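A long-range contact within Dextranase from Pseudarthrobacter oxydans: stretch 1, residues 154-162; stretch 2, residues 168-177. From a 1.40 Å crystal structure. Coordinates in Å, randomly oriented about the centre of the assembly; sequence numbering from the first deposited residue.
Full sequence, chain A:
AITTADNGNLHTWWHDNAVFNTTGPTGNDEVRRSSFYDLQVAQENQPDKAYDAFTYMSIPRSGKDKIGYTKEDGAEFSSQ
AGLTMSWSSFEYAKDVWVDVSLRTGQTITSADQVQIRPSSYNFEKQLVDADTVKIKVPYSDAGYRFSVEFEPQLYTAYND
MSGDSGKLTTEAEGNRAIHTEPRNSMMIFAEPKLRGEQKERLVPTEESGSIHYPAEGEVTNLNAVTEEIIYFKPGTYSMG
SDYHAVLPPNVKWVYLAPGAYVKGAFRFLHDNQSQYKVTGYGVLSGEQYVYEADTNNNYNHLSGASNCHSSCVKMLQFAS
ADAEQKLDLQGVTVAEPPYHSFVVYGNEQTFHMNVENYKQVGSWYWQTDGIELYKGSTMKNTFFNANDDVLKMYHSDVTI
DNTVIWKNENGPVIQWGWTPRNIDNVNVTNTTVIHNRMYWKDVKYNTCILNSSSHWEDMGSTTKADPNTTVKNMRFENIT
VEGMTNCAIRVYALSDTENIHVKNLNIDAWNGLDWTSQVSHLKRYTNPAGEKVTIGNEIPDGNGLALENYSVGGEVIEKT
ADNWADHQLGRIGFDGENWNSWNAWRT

Stretch 1 154-162: LYTAYNDMS
Stretch 2, residues 168-177: LTTEAEGNRA

Residues 154-159 form a strand that is flanked by two short strands of the second stretch, 168-169 and 176-177, both antiparallel to it. Y158 uses both its N and O towards 168-169, and N159 both of its own towards 176-177, and the chain between the two flanking strands must loop over one face of the central one. Towards 168-169, Y158 and T169 are the hydrogen-bonded pair: Y158 N gives to T169 O and T169 N to Y158 O, each at 2.8 Å. The neighbouring pair N159-L168 is non-hydrogen-bonded, with CA atoms 4.7 Å apart, and L168 CA lies 3.2 Å from Y158 O in a CA-H...O contact. Towards 176-177, N159 N gives to R176 O at 2.8 Å and R176 N to N159 O at 3.0 Å, while Y158 and A177 form the non-hydrogen-bonded pair, CA to CA 4.4 Å.

The loop leaves the sheet at T170 (phi/psi -88/-4), extends through E171 (-77/129), and closes in a type II turn from A172 to N175, where N175 N bonds A172 O at 3.0 Å. G174 takes the third position of the turn at phi/psi 74/6, a positive phi that favours glycine.

Y158 fills the space under this loop. With chi1 -64° (m) and chi2 87°, its ring lies beneath A172, whose CA sits 3.6 Å from the ring centroid and only 7° off the ring normal, a CH-pi contact. A172 CB approaches Y158 CZ at 3.4 Å; the small methyl packs over the ring face. A177 is small as well, and its CB lies 4.0 Å from Y158 CE2. A broad aromatic ring thus supplies the apolar surface that a loop with few apolar side chains can rest on.

N175 points toward the first stretch, chi1 -63° (m), chi2 -31°. Its ND2 gives to E171 O at 2.8 Å and to E171 OE1 at 3.1 Å, so one amide group ties the loop's end back to near its start. E171 CB points away from the first stretch, but chi1 65° (p) with an extended chi2 of 169° brings the carboxylate back to receive that bond. A water joins E171 OE1 (2.6 Å) to D160 OD2 (2.8 Å), bridging the two acids by donating to both. T169, chi1 178° (t), accepts E171 N on OG1 at 3.1 Å, steadying the start of the loop. A second water donates to T156 O at 2.7 Å and T170 O at 2.8 Å, continuing the link where direct pairing has ceased.

Beyond the strand the first stretch turns at D160 (-77/-4) and M161 (67/19). N159, chi1 -174° (t), chi2 -26°, receives M161 N on OD1 at 2.7 Å. D160, chi1 72° (p), receives S162 N at 3.0 Å and S162 OG at 2.7 Å, both on OD1. M161, m at all three chi angles, places SD 3.6 Å from R176 CG and CE over one face of the R176 guanidinium. R176 adopts m, m, t, 82°, and its NH1 and NH2 are hydrogen-bonded elsewhere in the structure.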

# COMPACT_ATOMS: atom_id res chain seq x y z
N LEU A 154 -6.29 15.44 -13.84
CA LEU A 154 -5.16 15.80 -13.00
C LEU A 154 -5.46 17.05 -12.20
O LEU A 154 -6.08 18.00 -12.69
CB LEU A 154 -3.91 16.04 -13.85
CG LEU A 154 -3.38 14.84 -14.64
CD1 LEU A 154 -2.14 15.22 -15.43
CD2 LEU A 154 -3.10 13.68 -13.69
N TYR A 155 -4.97 17.07 -10.96
CA TYR A 155 -4.94 18.27 -10.14
C TYR A 155 -3.59 18.28 -9.43
O TYR A 155 -2.89 17.26 -9.35
CB TYR A 155 -6.09 18.30 -9.11
CG TYR A 155 -5.72 17.49 -7.89
CD1 TYR A 155 -5.72 16.11 -7.93
CD2 TYR A 155 -5.28 18.12 -6.72
CE1 TYR A 155 -5.32 15.36 -6.86
CE2 TYR A 155 -4.87 17.37 -5.64
CZ TYR A 155 -4.89 15.99 -5.71
OH TYR A 155 -4.48 15.24 -4.64
N THR A 156 -3.22 19.43 -8.88
CA THR A 156 -2.00 19.56 -8.10
C THR A 156 -2.35 19.84 -6.65
O THR A 156 -3.15 20.75 -6.36
CB THR A 156 -1.09 20.65 -8.67
OG1 THR A 156 -0.71 20.30 -10.01
CG2 THR A 156 0.17 20.83 -7.80
N ALA A 157 -1.78 19.05 -5.74
CA ALA A 157 -1.86 19.35 -4.32
C ALA A 157 -0.76 20.33 -3.95
O ALA A 157 0.39 20.16 -4.37
CB ALA A 157 -1.70 18.06 -3.51
N TYR A 158 -1.12 21.35 -3.18
CA TYR A 158 -0.18 22.37 -2.71
C TYR A 158 -0.12 22.39 -1.19
O TYR A 158 -1.09 22.05 -0.51
CB TYR A 158 -0.63 23.77 -3.16
CG TYR A 158 -0.62 23.94 -4.66
CD1 TYR A 158 -1.73 23.59 -5.42
CD2 TYR A 158 0.49 24.46 -5.30
CE1 TYR A 158 -1.73 23.74 -6.80
CE2 TYR A 158 0.50 24.62 -6.68
CZ TYR A 158 -0.61 24.25 -7.42
OH TYR A 158 -0.60 24.42 -8.80
N ASN A 159 1.02 22.82 -0.66
CA ASN A 159 1.15 23.07 0.77
C ASN A 159 0.99 24.57 0.96
O ASN A 159 1.71 25.36 0.34
CB ASN A 159 2.51 22.59 1.29
CG ASN A 159 2.63 22.69 2.81
OD1 ASN A 159 1.96 23.52 3.43
ND2 ASN A 159 3.47 21.87 3.40
N ASP A 160 0.01 24.97 1.78
CA ASP A 160 -0.22 26.39 2.00
C ASP A 160 0.79 27.04 2.95
O ASP A 160 0.73 28.26 3.17
CB ASP A 160 -1.68 26.67 2.41
CG ASP A 160 -2.03 26.21 3.83
OD1 ASP A 160 -1.15 25.77 4.60
OD2 ASP A 160 -3.23 26.29 4.17
N MET A 161 1.69 26.25 3.52
CA MET A 161 2.80 26.73 4.34
C MET A 161 2.35 27.34 5.65
O MET A 161 3.12 28.05 6.31
CB MET A 161 3.75 27.65 3.56
CG MET A 161 4.24 27.01 2.25
SD MET A 161 5.03 25.41 2.51
CE MET A 161 6.66 25.95 2.96
N SER A 162 1.12 27.04 6.07
CA SER A 162 0.58 27.59 7.31
C SER A 162 1.20 26.91 8.53
O SER A 162 1.47 25.71 8.53
CB SER A 162 -0.94 27.41 7.33
OG SER A 162 -1.30 26.03 7.28
N LEU A 168 -2.40 20.78 3.30
CA LEU A 168 -2.63 20.61 1.87
C LEU A 168 -3.87 21.37 1.43
O LEU A 168 -4.87 21.48 2.15
CB LEU A 168 -2.77 19.13 1.51
CG LEU A 168 -1.47 18.34 1.56
CD1 LEU A 168 -1.76 16.92 1.12
CD2 LEU A 168 -0.38 18.95 0.70
N THR A 169 -3.82 21.89 0.20
CA THR A 169 -4.93 22.60 -0.40
C THR A 169 -4.82 22.46 -1.91
O THR A 169 -3.74 22.19 -2.45
CB THR A 169 -4.89 24.09 0.00
OG1 THR A 169 -5.97 24.79 -0.64
CG2 THR A 169 -3.57 24.71 -0.42
N THR A 170 -5.95 22.62 -2.59
CA THR A 170 -5.92 22.67 -4.05
C THR A 170 -5.69 24.08 -4.58
O THR A 170 -5.58 24.26 -5.79
CB THR A 170 -7.21 22.10 -4.65
OG1 THR A 170 -8.33 22.82 -4.14
CG2 THR A 170 -7.36 20.63 -4.31
N GLU A 171 -5.62 25.08 -3.69
CA GLU A 171 -5.35 26.45 -4.12
C GLU A 171 -3.87 26.61 -4.42
O GLU A 171 -3.01 26.25 -3.60
CB GLU A 171 -5.80 27.47 -3.06
CG GLU A 171 -5.06 27.43 -1.73
CD GLU A 171 -5.33 28.61 -0.80
OE1 GLU A 171 -4.55 28.77 0.19
OE2 GLU A 171 -6.31 29.35 -1.05
N ALA A 172 -3.56 27.14 -5.61
CA ALA A 172 -2.18 27.30 -6.06
C ALA A 172 -1.53 28.60 -5.61
O ALA A 172 -0.31 28.63 -5.37
CB ALA A 172 -2.15 27.27 -7.60
N GLU A 173 -2.29 29.69 -5.51
CA GLU A 173 -1.70 31.02 -5.42
C GLU A 173 -0.90 31.19 -4.13
O GLU A 173 -1.44 31.05 -3.03
CB GLU A 173 -2.82 32.07 -5.48
CG GLU A 173 -2.34 33.50 -5.28
CD GLU A 173 -1.72 34.08 -6.53
OE1 GLU A 173 -1.91 33.48 -7.61
OE2 GLU A 173 -1.05 35.14 -6.44
N GLY A 174 0.39 31.49 -4.28
CA GLY A 174 1.26 31.72 -3.15
C GLY A 174 1.67 30.48 -2.39
O GLY A 174 2.32 30.59 -1.35
N ASN A 175 1.31 29.30 -2.88
CA ASN A 175 1.55 28.05 -2.18
C ASN A 175 2.63 27.24 -2.90
O ASN A 175 3.13 27.63 -3.95
CB ASN A 175 0.24 27.28 -2.02
CG ASN A 175 -0.77 28.03 -1.18
OD1 ASN A 175 -0.40 28.78 -0.27
ND2 ASN A 175 -2.04 27.81 -1.45
N ARG A 176 3.00 26.10 -2.32
CA ARG A 176 4.09 25.28 -2.82
C ARG A 176 3.54 23.98 -3.40
O ARG A 176 2.84 23.24 -2.70
CB ARG A 176 5.08 24.93 -1.70
CG ARG A 176 5.58 26.13 -0.93
CD ARG A 176 6.39 27.09 -1.79
NE ARG A 176 6.96 28.10 -0.91
CZ ARG A 176 8.08 27.93 -0.21
NH1 ARG A 176 8.78 26.81 -0.32
NH2 ARG A 176 8.51 28.90 0.59
N ALA A 177 3.89 23.67 -4.65
CA ALA A 177 3.43 22.43 -5.27
C ALA A 177 4.01 21.22 -4.55
O ALA A 177 5.20 21.17 -4.24
CB ALA A 177 3.83 22.40 -6.74
O HOH W 1 -5.10 22.13 -7.52
O HOH W 2 -5.04 27.68 2.50